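Leukotriene A-4 hydrolase (Saccharomyces cerevisiae, PDB 2XQ0) acts as a zinc-dependent aminopeptidase that preferentially cleaves di- and tripeptides and has a low epoxide hydrolase activity in vitro. Local coordinates at residues L31-N36 with V163-T168; K139-S144 with V266-Y271; S496-I501 with D545-N550. All blocks are in the same frame, centred on the assembly; numbering follows the deposited sequence.

Interaction 1 of 3, residues L31-N36 with V163-T168; sequences LHTDLN and VKSTFT
One face of the Phe167 ring carries CB of Thr33, a CH-pi contact with CB 3.9 Å from the ring centroid and displaced toward the rim. CG2 of the same threonine reaches CE2 of Phe167, and Leu35 CD1 adds an apolar touch; Ile202 and Ile207 also pack on this phenylalanine. The imidazole of His32 is instead met at its edge, near its plane, by two threonine hydroxyls. CG lies anti to the backbone N (chi1 -174°), and although CB leads away from the neighbouring strand, the ring end comes back to it, the side chain crossing those of both threonines at about a right angle. ND1 lies 2.8 Å from Thr166 OG1 in a hydrogen bond whose donor is open, whereas NE2 donates to Thr168 OG1 at 2.9 Å. Thr168 OG1 in turn donates to Asp34 OD1, 2.7 Å away on the anti side of the carboxylate. A threonine suits position 168, since its hydroxyl accepts from His32 and donates to Asp34 at once.

Beneath these side chains the strands run parallel, with Thr33 opposite Phe167 and Asp34 opposite Thr168. Thr33 N donates to Thr166 O, Thr168 N to Thr33 O, and Leu35 N to Thr168 O at 2.9 Å. Thr166 O is gripped twice, because Ser165 OG also donates to it (2.7 Å), coming from the face opposite to Thr33 N. Leu31 and His32 both face Gln53 of strand 45-56, a classic beta bulge, and a water links Leu31 O to Thr166 N.

The pairing thus joins strands 28-40 and 165-172 in the large sheet of the M1 N-terminal domain, with apolar packing on the Phe167 side. On the other, both ring nitrogens are engaged, which should fix the rotation of the imidazole, and the nearby carboxylate would probably stabilise any positive charge on His32.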
ATOM      1  N   LEU A  31     -10.607  -4.769 -24.872  1.00 33.52           N
ATOM      2  CA  LEU A  31     -10.827  -6.209 -24.875  1.00 30.77           C
ATOM      3  C   LEU A  31      -9.576  -7.002 -24.528  1.00 32.33           C
ATOM      4  O   LEU A  31      -9.672  -8.111 -24.027  1.00 31.10           O
ATOM      5  CB  LEU A  31     -11.347  -6.637 -26.244  1.00 26.72           C
ATOM      6  CG  LEU A  31     -12.544  -5.780 -26.678  1.00 34.70           C
ATOM      7  CD1 LEU A  31     -13.045  -6.191 -28.042  1.00 39.55           C
ATOM      8  CD2 LEU A  31     -13.645  -5.853 -25.618  1.00 41.76           C
ATOM      9  N   HIS A  32      -8.402  -6.439 -24.808  1.00 30.51           N
ATOM     10  CA  HIS A  32      -7.139  -7.113 -24.505  1.00 23.15           C
ATOM     11  C   HIS A  32      -5.976  -6.146 -24.666  1.00 27.68           C
ATOM     12  O   HIS A  32      -6.025  -5.252 -25.519  1.00 30.39           O
ATOM     13  CB  HIS A  32      -6.925  -8.325 -25.418  1.00 25.33           C
ATOM     14  CG  HIS A  32      -5.715  -9.131 -25.055  1.00 29.96           C
ATOM     15  ND1 HIS A  32      -5.693  -9.990 -23.978  1.00 30.23           N
ATOM     16  CD2 HIS A  32      -4.476  -9.179 -25.602  1.00 30.04           C
ATOM     17  CE1 HIS A  32      -4.495 -10.538 -23.877  1.00 34.34           C
ATOM     18  NE2 HIS A  32      -3.737 -10.062 -24.851  1.00 31.47           N
ATOM     19  N   THR A  33      -4.941  -6.330 -23.852  1.00 22.88           N
ATOM     20  CA  THR A  33      -3.721  -5.516 -23.896  1.00 24.90           C
ATOM     21  C   THR A  33      -2.481  -6.396 -23.945  1.00 30.67           C
ATOM     22  O   THR A  33      -2.276  -7.257 -23.087  1.00 25.70           O
ATOM     23  CB  THR A  33      -3.584  -4.620 -22.656  1.00 27.71           C
ATOM     24  OG1 THR A  33      -4.760  -3.820 -22.508  1.00 24.93           O
ATOM     25  CG2 THR A  33      -2.358  -3.711 -22.775  1.00 28.49           C
ATOM     26  N   ASP A  34      -1.631  -6.173 -24.932  1.00 20.86           N
ATOM     27  CA  ASP A  34      -0.403  -6.950 -25.013  1.00 27.47           C
ATOM     28  C   ASP A  34       0.790  -6.015 -24.882  1.00 32.16           C
ATOM     29  O   ASP A  34       0.852  -4.989 -25.568  1.00 29.69           O
ATOM     30  CB  ASP A  34      -0.351  -7.721 -26.338  1.00 36.23           C
ATOM     31  CG  ASP A  34       0.964  -8.483 -26.537  1.00 51.44           C
ATOM     32  OD1 ASP A  34       1.304  -9.378 -25.719  1.00 48.14           O
ATOM     33  OD2 ASP A  34       1.654  -8.194 -27.539  1.00 61.30           O
ATOM     34  N   LEU A  35       1.716  -6.364 -23.994  1.00 25.25           N
ATOM     35  CA  LEU A  35       2.934  -5.590 -23.791  1.00 22.64           C
ATOM     36  C   LEU A  35       4.116  -6.356 -24.390  1.00 29.77           C
ATOM     37  O   LEU A  35       4.340  -7.509 -24.060  1.00 36.24           O
ATOM     38  CB  LEU A  35       3.157  -5.323 -22.293  1.00 24.17           C
ATOM     39  CG  LEU A  35       2.149  -4.383 -21.637  1.00 22.52           C
ATOM     40  CD1 LEU A  35       2.115  -4.508 -20.102  1.00 23.97           C
ATOM     41  CD2 LEU A  35       2.438  -2.941 -22.064  1.00 25.96           C
ATOM     42  N   ASN A  36       4.859  -5.716 -25.287  1.00 24.99           N
ATOM     43  CA  ASN A  36       6.009  -6.345 -25.909  1.00 28.61           C
ATOM     44  C   ASN A  36       7.210  -5.460 -25.619  1.00 32.65           C
ATOM     45  O   ASN A  36       7.431  -4.453 -26.290  1.00 30.77           O
ATOM     46  CB  ASN A  36       5.761  -6.516 -27.414  1.00 25.19           C
ATOM     47  CG  ASN A  36       6.955  -7.095 -28.141  1.00 42.77           C
ATOM     48  OD1 ASN A  36       7.966  -7.424 -27.532  1.00 50.21           O
ATOM     49  ND2 ASN A  36       6.845  -7.209 -29.461  1.00 52.14           N
ATOM     50  N   VAL A 163     -10.974   1.070 -16.085  1.00 21.56           N
ATOM     51  CA  VAL A 163     -10.694   0.221 -17.243  1.00 23.16           C
ATOM     52  C   VAL A 163      -9.907  -1.013 -16.831  1.00 25.84           C
ATOM     53  O   VAL A 163      -8.831  -0.880 -16.268  1.00 21.46           O
ATOM     54  CB  VAL A 163      -9.927   1.005 -18.326  1.00 21.49           C
ATOM     55  CG1 VAL A 163      -9.507   0.095 -19.488  1.00 22.60           C
ATOM     56  CG2 VAL A 163     -10.794   2.156 -18.834  1.00 16.88           C
ATOM     57  N   LYS A 164     -10.450  -2.206 -17.092  1.00 23.12           N
ATOM     58  CA  LYS A 164      -9.757  -3.450 -16.774  1.00 28.89           C
ATOM     59  C   LYS A 164      -9.708  -4.322 -18.019  1.00 24.86           C
ATOM     60  O   LYS A 164     -10.664  -4.368 -18.792  1.00 32.02           O
ATOM     61  CB  LYS A 164     -10.471  -4.193 -15.636  1.00 25.17           C
ATOM     62  CG  LYS A 164     -10.816  -3.287 -14.459  1.00 27.77           C
ATOM     63  CD  LYS A 164     -10.658  -4.008 -13.132  1.00 29.98           C
ATOM     64  CE  LYS A 164     -11.898  -4.800 -12.785  1.00 18.18           C
ATOM     65  NZ  LYS A 164     -11.821  -5.343 -11.400  1.00 20.17           N
ATOM     66  N   SER A 165      -8.590  -5.007 -18.199  1.00 26.36           N
ATOM     67  CA  SER A 165      -8.284  -5.718 -19.434  1.00 29.17           C
ATOM     68  C   SER A 165      -7.437  -6.928 -19.107  1.00 29.17           C
ATOM     69  O   SER A 165      -6.616  -6.864 -18.205  1.00 22.95           O
ATOM     70  CB  SER A 165      -7.458  -4.798 -20.335  1.00 30.13           C
ATOM     71  OG  SER A 165      -6.979  -5.476 -21.469  1.00 28.04           O
ATOM     72  N   THR A 166      -7.635  -8.030 -19.831  1.00 21.53           N
ATOM     73  CA  THR A 166      -6.670  -9.107 -19.804  1.00 23.88           C
ATOM     74  C   THR A 166      -5.351  -8.614 -20.412  1.00 21.10           C
ATOM     75  O   THR A 166      -5.343  -7.672 -21.228  1.00 24.90           O
ATOM     76  CB  THR A 166      -7.196 -10.325 -20.579  1.00 26.20           C
ATOM     77  OG1 THR A 166      -7.542  -9.926 -21.913  1.00 25.95           O
ATOM     78  CG2 THR A 166      -8.449 -10.873 -19.898  1.00 32.67           C
ATOM     79  N   PHE A 167      -4.243  -9.237 -20.011  1.00 24.14           N
ATOM     80  CA  PHE A 167      -2.922  -8.914 -20.551  1.00 26.91           C
ATOM     81  C   PHE A 167      -2.165 -10.148 -21.024  1.00 26.82           C
ATOM     82  O   PHE A 167      -2.286 -11.228 -20.457  1.00 24.09           O
ATOM     83  CB  PHE A 167      -2.031  -8.239 -19.503  1.00 27.05           C
ATOM     84  CG  PHE A 167      -2.338  -6.802 -19.266  1.00 23.37           C
ATOM     85  CD1 PHE A 167      -3.419  -6.434 -18.483  1.00 20.52           C
ATOM     86  CD2 PHE A 167      -1.512  -5.809 -19.773  1.00 26.86           C
ATOM     87  CE1 PHE A 167      -3.692  -5.109 -18.248  1.00 19.73           C
ATOM     88  CE2 PHE A 167      -1.788  -4.462 -19.547  1.00 26.47           C
ATOM     89  CZ  PHE A 167      -2.875  -4.113 -18.785  1.00 27.02           C
ATOM     90  N   THR A 168      -1.370  -9.967 -22.065  1.00 27.37           N
ATOM     91  CA  THR A 168      -0.253 -10.864 -22.335  1.00 29.02           C
ATOM     92  C   THR A 168       0.983  -9.979 -22.313  1.00 27.76           C
ATOM     93  O   THR A 168       0.882  -8.777 -22.552  1.00 30.19           O
ATOM     94  CB  THR A 168      -0.373 -11.539 -23.710  1.00 34.50           C
ATOM     95  OG1 THR A 168      -0.842 -10.584 -24.663  1.00 32.38           O
ATOM     96  CG2 THR A 168      -1.358 -12.702 -23.656  1.00 40.48           C
TER
HETATM   97  O   HOH W   1     -10.611  -8.042 -21.220  1.00 33.42           O

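Interaction 2 of 3, residues K139-S144 with V266-Y271; sequences KPYVFS and VNVDSY
Val268 sets CG1 squarely over the middle of the Tyr141 ring, 3.4 Å from the ring centroid and only 4° off its normal. This is the tight part of the contact. With chi1 at -66°, CG1 lies beside the valine's backbone N, and the other branch, CG2, is left to meet Phe143 CE2 at 3.7 Å; a beta-branched residue can thus serve both rings. Phe143 CE1 in turn presses on Tyr271 CD1 (3.4 Å), at the edge of a tyrosine ring whose plane is 58° from that of the phenylalanine. One direct hydrogen bond crosses here: Tyr141 OH donates to Asn267 OD1 at 2.6 Å.

Beyond these rings the contact is looser, and two waters bridge the segments. One donates to both Tyr141 OH and Val266 O, and another donates to Ser144 O while accepting from Tyr271 OH.

The loop makes a type I turn from Val268 to Tyr271, and Ser270 OG bonds to Gln128. The contact joins strand 141-144, which leads into the substrate-binding residues Gln145 to Glu147, to the loop that runs into Pro272 to Glu277, the substrate-binding segment with the Gly-x-Met-Glu motif of M1 aminopeptidases.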
ATOM      1  N   LYS A 139      24.357  -7.331  -8.880  1.00 57.93           N
ATOM      2  CA  LYS A 139      23.870  -7.104 -10.242  1.00 53.38           C
ATOM      3  C   LYS A 139      22.821  -5.990 -10.266  1.00 37.46           C
ATOM      4  O   LYS A 139      22.287  -5.628  -9.220  1.00 34.23           O
ATOM      5  CB  LYS A 139      23.318  -8.403 -10.837  1.00 57.71           C
ATOM      6  CG  LYS A 139      24.367  -9.501 -11.007  1.00 61.69           C
ATOM      7  CD  LYS A 139      23.766 -10.731 -11.676  1.00 65.24           C
ATOM      8  CE  LYS A 139      24.679 -11.944 -11.573  1.00 71.44           C
ATOM      9  NZ  LYS A 139      24.009 -13.177 -12.084  1.00 68.78           N
ATOM     10  N   PRO A 140      22.547  -5.422 -11.456  1.00 35.83           N
ATOM     11  CA  PRO A 140      21.569  -4.336 -11.558  1.00 36.20           C
ATOM     12  C   PRO A 140      20.146  -4.854 -11.378  1.00 28.58           C
ATOM     13  O   PRO A 140      19.910  -6.052 -11.439  1.00 29.62           O
ATOM     14  CB  PRO A 140      21.761  -3.820 -12.991  1.00 32.00           C
ATOM     15  CG  PRO A 140      22.249  -4.999 -13.734  1.00 45.72           C
ATOM     16  CD  PRO A 140      23.130  -5.752 -12.768  1.00 42.72           C
ATOM     17  N   TYR A 141      19.195  -3.943 -11.205  1.00 36.15           N
ATOM     18  CA  TYR A 141      17.849  -4.328 -10.809  1.00 33.81           C
ATOM     19  C   TYR A 141      16.924  -3.188 -11.145  1.00 25.54           C
ATOM     20  O   TYR A 141      17.325  -2.023 -11.110  1.00 28.42           O
ATOM     21  CB  TYR A 141      17.830  -4.573  -9.296  1.00 31.22           C
ATOM     22  CG  TYR A 141      16.599  -5.264  -8.717  1.00 31.43           C
ATOM     23  CD1 TYR A 141      15.439  -4.548  -8.433  1.00 31.69           C
ATOM     24  CD2 TYR A 141      16.629  -6.615  -8.390  1.00 31.06           C
ATOM     25  CE1 TYR A 141      14.338  -5.157  -7.864  1.00 29.25           C
ATOM     26  CE2 TYR A 141      15.537  -7.235  -7.825  1.00 34.87           C
ATOM     27  CZ  TYR A 141      14.389  -6.503  -7.568  1.00 35.37           C
ATOM     28  OH  TYR A 141      13.296  -7.123  -7.010  1.00 30.30           O
ATOM     29  N   VAL A 142      15.684  -3.515 -11.480  1.00 22.92           N
ATOM     30  CA  VAL A 142      14.687  -2.488 -11.703  1.00 22.90           C
ATOM     31  C   VAL A 142      13.343  -3.037 -11.249  1.00 23.96           C
ATOM     32  O   VAL A 142      13.094  -4.240 -11.343  1.00 21.97           O
ATOM     33  CB  VAL A 142      14.623  -2.106 -13.180  1.00 21.38           C
ATOM     34  CG1 VAL A 142      14.302  -3.353 -14.016  1.00 22.52           C
ATOM     35  CG2 VAL A 142      13.608  -0.973 -13.442  1.00 23.02           C
ATOM     36  N   PHE A 143      12.486  -2.167 -10.729  1.00 21.24           N
ATOM     37  CA  PHE A 143      11.119  -2.585 -10.384  1.00 17.79           C
ATOM     38  C   PHE A 143      10.186  -1.415 -10.576  1.00 19.23           C
ATOM     39  O   PHE A 143      10.616  -0.264 -10.519  1.00 23.36           O
ATOM     40  CB  PHE A 143      11.039  -3.118  -8.950  1.00 20.32           C
ATOM     41  CG  PHE A 143      11.287  -2.075  -7.893  1.00 20.29           C
ATOM     42  CD1 PHE A 143      10.241  -1.315  -7.385  1.00 24.58           C
ATOM     43  CD2 PHE A 143      12.563  -1.850  -7.413  1.00 20.97           C
ATOM     44  CE1 PHE A 143      10.489  -0.350  -6.413  1.00 24.33           C
ATOM     45  CE2 PHE A 143      12.808  -0.911  -6.439  1.00 25.96           C
ATOM     46  CZ  PHE A 143      11.779  -0.157  -5.943  1.00 21.78           C
ATOM     47  N   SER A 144       8.912  -1.715 -10.788  1.00 25.23           N
ATOM     48  CA  SER A 144       7.883  -0.691 -10.962  1.00 23.46           C
ATOM     49  C   SER A 144       7.006  -0.519  -9.731  1.00 18.71           C
ATOM     50  O   SER A 144       6.973  -1.362  -8.825  1.00 17.92           O
ATOM     51  CB  SER A 144       6.989  -1.078 -12.139  1.00 21.35           C
ATOM     52  OG  SER A 144       6.250  -2.233 -11.786  1.00 17.96           O
ATOM     53  N   VAL A 266      10.165 -10.468  -2.842  1.00 22.01           N
ATOM     54  CA  VAL A 266      10.741  -9.707  -1.741  1.00 22.00           C
ATOM     55  C   VAL A 266      11.768  -8.786  -2.355  1.00 26.94           C
ATOM     56  O   VAL A 266      12.821  -9.227  -2.823  1.00 27.20           O
ATOM     57  CB  VAL A 266      11.368 -10.592  -0.637  1.00 22.08           C
ATOM     58  CG1 VAL A 266      12.083  -9.721   0.375  1.00 23.03           C
ATOM     59  CG2 VAL A 266      10.278 -11.428   0.063  1.00 20.05           C
ATOM     60  N   ASN A 267      11.434  -7.500  -2.393  1.00 23.84           N
ATOM     61  CA  ASN A 267      12.187  -6.545  -3.189  1.00 26.24           C
ATOM     62  C   ASN A 267      13.515  -6.125  -2.576  1.00 25.97           C
ATOM     63  O   ASN A 267      13.850  -6.523  -1.454  1.00 24.61           O
ATOM     64  CB  ASN A 267      11.328  -5.312  -3.452  1.00 23.68           C
ATOM     65  CG  ASN A 267      10.858  -5.227  -4.883  1.00 37.67           C
ATOM     66  OD1 ASN A 267      11.607  -5.513  -5.812  1.00 31.65           O
ATOM     67  ND2 ASN A 267       9.613  -4.819  -5.069  1.00 52.26           N
ATOM     68  N   VAL A 268      14.251  -5.306  -3.324  1.00 24.04           N
ATOM     69  CA  VAL A 268      15.497  -4.702  -2.855  1.00 31.07           C
ATOM     70  C   VAL A 268      15.225  -3.761  -1.684  1.00 31.52           C
ATOM     71  O   VAL A 268      14.096  -3.319  -1.476  1.00 26.75           O
ATOM     72  CB  VAL A 268      16.231  -3.937  -4.001  1.00 31.43           C
ATOM     73  CG1 VAL A 268      16.690  -4.908  -5.080  1.00 33.87           C
ATOM     74  CG2 VAL A 268      15.327  -2.871  -4.602  1.00 27.79           C
ATOM     75  N   ASP A 269      16.265  -3.431  -0.931  1.00 31.73           N
ATOM     76  CA  ASP A 269      16.078  -2.643   0.285  1.00 38.77           C
ATOM     77  C   ASP A 269      15.521  -1.226   0.061  1.00 37.50           C
ATOM     78  O   ASP A 269      14.907  -0.661   0.962  1.00 40.54           O
ATOM     79  CB  ASP A 269      17.363  -2.646   1.133  1.00 41.10           C
ATOM     80  CG  ASP A 269      17.924  -4.055   1.331  1.00 47.04           C
ATOM     81  OD1 ASP A 269      17.545  -4.732   2.312  1.00 45.33           O
ATOM     82  OD2 ASP A 269      18.741  -4.496   0.491  1.00 59.03           O
ATOM     83  N   SER A 270      15.687  -0.676  -1.144  1.00 31.82           N
ATOM     84  CA  SER A 270      15.138   0.653  -1.460  1.00 32.94           C
ATOM     85  C   SER A 270      13.618   0.691  -1.651  1.00 32.45           C
ATOM     86  O   SER A 270      13.021   1.764  -1.809  1.00 31.67           O
ATOM     87  CB  SER A 270      15.806   1.230  -2.712  1.00 35.28           C
ATOM     88  OG  SER A 270      15.557   0.422  -3.850  1.00 34.43           O
ATOM     89  N   TYR A 271      12.982  -0.473  -1.635  1.00 31.47           N
ATOM     90  CA  TYR A 271      11.547  -0.522  -1.846  1.00 28.20           C
ATOM     91  C   TYR A 271      10.797   0.339  -0.810  1.00 31.78           C
ATOM     92  O   TYR A 271      10.993   0.178   0.395  1.00 34.71           O
ATOM     93  CB  TYR A 271      11.059  -1.971  -1.840  1.00 27.90           C
ATOM     94  CG  TYR A 271       9.633  -2.095  -2.307  1.00 30.03           C
ATOM     95  CD1 TYR A 271       9.307  -1.911  -3.641  1.00 28.89           C
ATOM     96  CD2 TYR A 271       8.616  -2.402  -1.415  1.00 32.22           C
ATOM     97  CE1 TYR A 271       8.005  -2.016  -4.076  1.00 28.23           C
ATOM     98  CE2 TYR A 271       7.311  -2.501  -1.835  1.00 26.14           C
ATOM     99  CZ  TYR A 271       7.012  -2.307  -3.165  1.00 29.75           C
ATOM    100  OH  TYR A 271       5.717  -2.414  -3.579  1.00 31.42           O
TER
HETATM  101  O   HOH W   2      14.733  -8.765  -4.811  1.00 37.88           O
HETATM  102  O   HOH W   3       5.445  -1.998  -6.680  1.00 24.71           O

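Interaction 3 of 3, residues S496-I501 with D545-N550; sequences SEFNAI and DIYQDN
Ile546 points at the facing segment and meets Phe498, Asn499 and Ala500 with its two branches. CG2 presses on Asn499 CA at 3.3 Å and on Ala500 N at 3.4 Å. The other branch is nearly extended, chi2 157°, which carries CD1 onward to Phe498 CB, 3.8 Å away. A branched aliphatic side chain suits this place, since a single residue can cover three successive positions of the loop.

Tyr547 approaches the same loop with the edge of its ring. CE2 comes within 3.6 Å of Asn499 O, near the ring plane, and CD2 lies 4.2 Å from Ala500 CA. Farther out, its OH stands 3.8 Å from Phe498 CD1, the two side chains inclined to one another. That hydroxyl has stronger partners beyond, bonding to Asp502 OD2 and Trp481 NE1. Trp481 also stacks on the Phe498 ring and meets the ring of Tyr547, and in this way helix 469-484 backs both aromatics.

Ala500 fits because its small CB can sit 3.5 Å from Ile546 O. No hydrogen bond crosses between 496-501 and 545-550, and Ala500 N is buried without a partner in the model, covered by the isoleucine methyl. An alanine in place of Ile546 would probably open a gap beside Asn499 and Phe498 and leave this part of the loop less firmly packed.

Phe498 and Tyr547 are each the first residue to leave helical conformation, after helices 491-497 and 537-546. The arrangement is therefore the packing of the segment leaving helix 491-497 against the break between helices 537-546 and 548-552, in the helical C-terminal part of a protein related to leukotriene A4 hydrolase.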
ATOM      1  N   SER A 496      15.388  -3.280  40.438  1.00 53.12           N
ATOM      2  CA  SER A 496      14.531  -3.821  41.492  1.00 57.70           C
ATOM      3  C   SER A 496      13.053  -3.732  41.128  1.00 56.68           C
ATOM      4  O   SER A 496      12.270  -4.588  41.519  1.00 52.25           O
ATOM      5  CB  SER A 496      14.794  -3.124  42.825  1.00 61.91           C
ATOM      6  OG  SER A 496      16.097  -3.426  43.290  1.00 82.05           O
ATOM      7  N   GLU A 497      12.675  -2.703  40.373  1.00 56.25           N
ATOM      8  CA  GLU A 497      11.287  -2.550  39.926  1.00 50.93           C
ATOM      9  C   GLU A 497      11.007  -3.301  38.623  1.00 50.04           C
ATOM     10  O   GLU A 497       9.928  -3.880  38.432  1.00 50.52           O
ATOM     11  CB  GLU A 497      10.951  -1.065  39.735  1.00 57.37           C
ATOM     12  CG  GLU A 497      10.121  -0.457  40.851  1.00 70.87           C
ATOM     13  CD  GLU A 497       8.700  -0.999  40.893  1.00 71.94           C
ATOM     14  OE1 GLU A 497       8.497  -2.108  41.424  1.00 71.57           O
ATOM     15  OE2 GLU A 497       7.783  -0.317  40.392  1.00 72.89           O
ATOM     16  N   PHE A 498      11.979  -3.288  37.720  1.00 45.01           N
ATOM     17  CA  PHE A 498      11.754  -3.781  36.369  1.00 44.99           C
ATOM     18  C   PHE A 498      12.678  -4.940  36.025  1.00 49.45           C
ATOM     19  O   PHE A 498      13.810  -4.987  36.481  1.00 48.57           O
ATOM     20  CB  PHE A 498      12.004  -2.649  35.364  1.00 32.79           C
ATOM     21  CG  PHE A 498      11.087  -1.461  35.542  1.00 44.30           C
ATOM     22  CD1 PHE A 498       9.771  -1.506  35.091  1.00 41.84           C
ATOM     23  CD2 PHE A 498      11.544  -0.292  36.134  1.00 45.77           C
ATOM     24  CE1 PHE A 498       8.925  -0.406  35.244  1.00 39.75           C
ATOM     25  CE2 PHE A 498      10.701   0.819  36.284  1.00 45.14           C
ATOM     26  CZ  PHE A 498       9.393   0.759  35.838  1.00 37.81           C
ATOM     27  N   ASN A 499      12.200  -5.875  35.216  1.00 50.10           N
ATOM     28  CA  ASN A 499      13.131  -6.767  34.540  1.00 62.17           C
ATOM     29  C   ASN A 499      12.621  -7.413  33.247  1.00 54.37           C
ATOM     30  O   ASN A 499      11.434  -7.350  32.919  1.00 53.76           O
ATOM     31  CB  ASN A 499      13.751  -7.788  35.497  1.00 65.91           C
ATOM     32  CG  ASN A 499      15.276  -7.789  35.428  1.00 75.53           C
ATOM     33  OD1 ASN A 499      15.937  -6.911  35.995  1.00 76.64           O
ATOM     34  ND2 ASN A 499      15.840  -8.768  34.723  1.00 72.94           N
ATOM     35  N   ALA A 500      13.547  -8.018  32.515  1.00 50.38           N
ATOM     36  CA  ALA A 500      13.261  -8.584  31.207  1.00 55.38           C
ATOM     37  C   ALA A 500      11.957  -9.359  31.227  1.00 50.31           C
ATOM     38  O   ALA A 500      11.281  -9.495  30.206  1.00 55.10           O
ATOM     39  CB  ALA A 500      14.410  -9.487  30.768  1.00 61.54           C
ATOM     40  N   ILE A 501      11.606  -9.860  32.403  1.00 47.42           N
ATOM     41  CA  ILE A 501      10.401 -10.659  32.572  1.00 56.95           C
ATOM     42  C   ILE A 501       9.126  -9.939  32.121  1.00 54.88           C
ATOM     43  O   ILE A 501       8.177 -10.580  31.651  1.00 43.14           O
ATOM     44  CB  ILE A 501      10.211 -11.074  34.051  1.00 57.47           C
ATOM     45  CG1 ILE A 501      11.484 -11.735  34.595  1.00 57.76           C
ATOM     46  CG2 ILE A 501       9.009 -11.993  34.191  1.00 56.08           C
ATOM     47  CD1 ILE A 501      12.626 -10.769  34.865  1.00 52.63           C
ATOM     48  N   ASP A 545      18.671  -1.242  28.755  1.00 46.08           N
ATOM     49  CA  ASP A 545      19.462  -2.305  29.368  1.00 58.97           C
ATOM     50  C   ASP A 545      18.616  -3.516  29.769  1.00 58.53           C
ATOM     51  O   ASP A 545      18.847  -4.632  29.301  1.00 57.23           O
ATOM     52  CB  ASP A 545      20.212  -1.767  30.587  1.00 76.36           C
ATOM     53  CG  ASP A 545      20.882  -2.862  31.384  1.00 88.46           C
ATOM     54  OD1 ASP A 545      21.354  -3.838  30.762  1.00 91.47           O
ATOM     55  OD2 ASP A 545      20.936  -2.745  32.630  1.00 93.49           O
ATOM     56  N   ILE A 546      17.637  -3.284  30.638  1.00 59.10           N
ATOM     57  CA  ILE A 546      16.787  -4.345  31.165  1.00 49.02           C
ATOM     58  C   ILE A 546      16.084  -5.112  30.051  1.00 49.18           C
ATOM     59  O   ILE A 546      15.874  -6.326  30.150  1.00 41.65           O
ATOM     60  CB  ILE A 546      15.727  -3.769  32.128  1.00 47.91           C
ATOM     61  CG1 ILE A 546      16.392  -3.275  33.423  1.00 46.48           C
ATOM     62  CG2 ILE A 546      14.652  -4.809  32.433  1.00 43.90           C
ATOM     63  CD1 ILE A 546      15.579  -2.223  34.159  1.00 44.79           C
ATOM     64  N   TYR A 547      15.723  -4.393  28.991  1.00 46.83           N
ATOM     65  CA  TYR A 547      14.945  -4.963  27.895  1.00 42.62           C
ATOM     66  C   TYR A 547      15.803  -5.234  26.661  1.00 43.10           C
ATOM     67  O   TYR A 547      15.280  -5.344  25.559  1.00 44.95           O
ATOM     68  CB  TYR A 547      13.796  -4.017  27.518  1.00 49.58           C
ATOM     69  CG  TYR A 547      12.786  -3.795  28.628  1.00 46.09           C
ATOM     70  CD1 TYR A 547      12.222  -2.540  28.856  1.00 41.78           C
ATOM     71  CD2 TYR A 547      12.402  -4.842  29.455  1.00 50.86           C
ATOM     72  CE1 TYR A 547      11.283  -2.348  29.880  1.00 45.00           C
ATOM     73  CE2 TYR A 547      11.481  -4.660  30.469  1.00 49.17           C
ATOM     74  CZ  TYR A 547      10.921  -3.417  30.685  1.00 47.65           C
ATOM     75  OH  TYR A 547       9.998  -3.265  31.712  1.00 40.38           O
ATOM     76  N   GLN A 548      17.119  -5.339  26.841  1.00 47.18           N
ATOM     77  CA  GLN A 548      18.028  -5.392  25.686  1.00 38.90           C
ATOM     78  C   GLN A 548      17.705  -6.553  24.767  1.00 41.91           C
ATOM     79  O   GLN A 548      17.726  -6.413  23.545  1.00 49.92           O
ATOM     80  CB  GLN A 548      19.501  -5.469  26.129  1.00 45.63           C
ATOM     81  CG  GLN A 548      19.823  -6.678  26.992  1.00 55.03           C
ATOM     82  CD  GLN A 548      21.223  -6.632  27.567  1.00 63.51           C
ATOM     83  OE1 GLN A 548      21.405  -6.618  28.787  1.00 61.00           O
ATOM     84  NE2 GLN A 548      22.223  -6.602  26.690  1.00 63.25           N
ATOM     85  N   ASP A 549      17.400  -7.705  25.355  1.00 41.51           N
ATOM     86  CA  ASP A 549      17.194  -8.914  24.565  1.00 45.98           C
ATOM     87  C   ASP A 549      16.111  -8.700  23.519  1.00 49.63           C
ATOM     88  O   ASP A 549      16.348  -8.832  22.316  1.00 52.24           O
ATOM     89  CB  ASP A 549      16.847 -10.102  25.465  1.00 44.20           C
ATOM     90  CG  ASP A 549      18.052 -10.607  26.261  1.00 64.01           C
ATOM     91  OD1 ASP A 549      17.843 -11.253  27.312  1.00 64.58           O
ATOM     92  OD2 ASP A 549      19.205 -10.356  25.832  1.00 69.33           O
ATOM     93  N   ASN A 550      14.925  -8.337  23.989  1.00 43.85           N
ATOM     94  CA  ASN A 550      13.764  -8.228  23.124  1.00 36.78           C
ATOM     95  C   ASN A 550      13.597  -6.903  22.353  1.00 43.30           C
ATOM     96  O   ASN A 550      12.928  -6.869  21.318  1.00 42.16           O
ATOM     97  CB  ASN A 550      12.506  -8.597  23.908  1.00 44.97           C
ATOM     98  CG  ASN A 550      12.355 -10.095  24.068  1.00 54.56           C
ATOM     99  OD1 ASN A 550      11.716 -10.576  25.001  1.00 61.74           O
ATOM    100  ND2 ASN A 550      12.958 -10.845  23.154  1.00 53.48           N
TER

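How the interactions relate
The three contacts sample different parts of one chain. Interactions 1 and 2 interlock along the sequence, their segments coming in the order 31-36, 139-144, 163-168, 266-271, and their centres lie about 25 Å apart without touching. Strand 141-144 is followed directly by strand 165-172, although the two belong to separate sheets. Interaction 3 comes later in the chain, among C-terminal helices, its centre about 38 Å from that of interaction 2 and about 57 Å from that of interaction 1, on the opposite side of the chain's centre from the latter. Of the three, only interaction 2 joins the N-terminal and catalytic domains, near the bestatin site; interactions 1 and 3 are packing within their own regions.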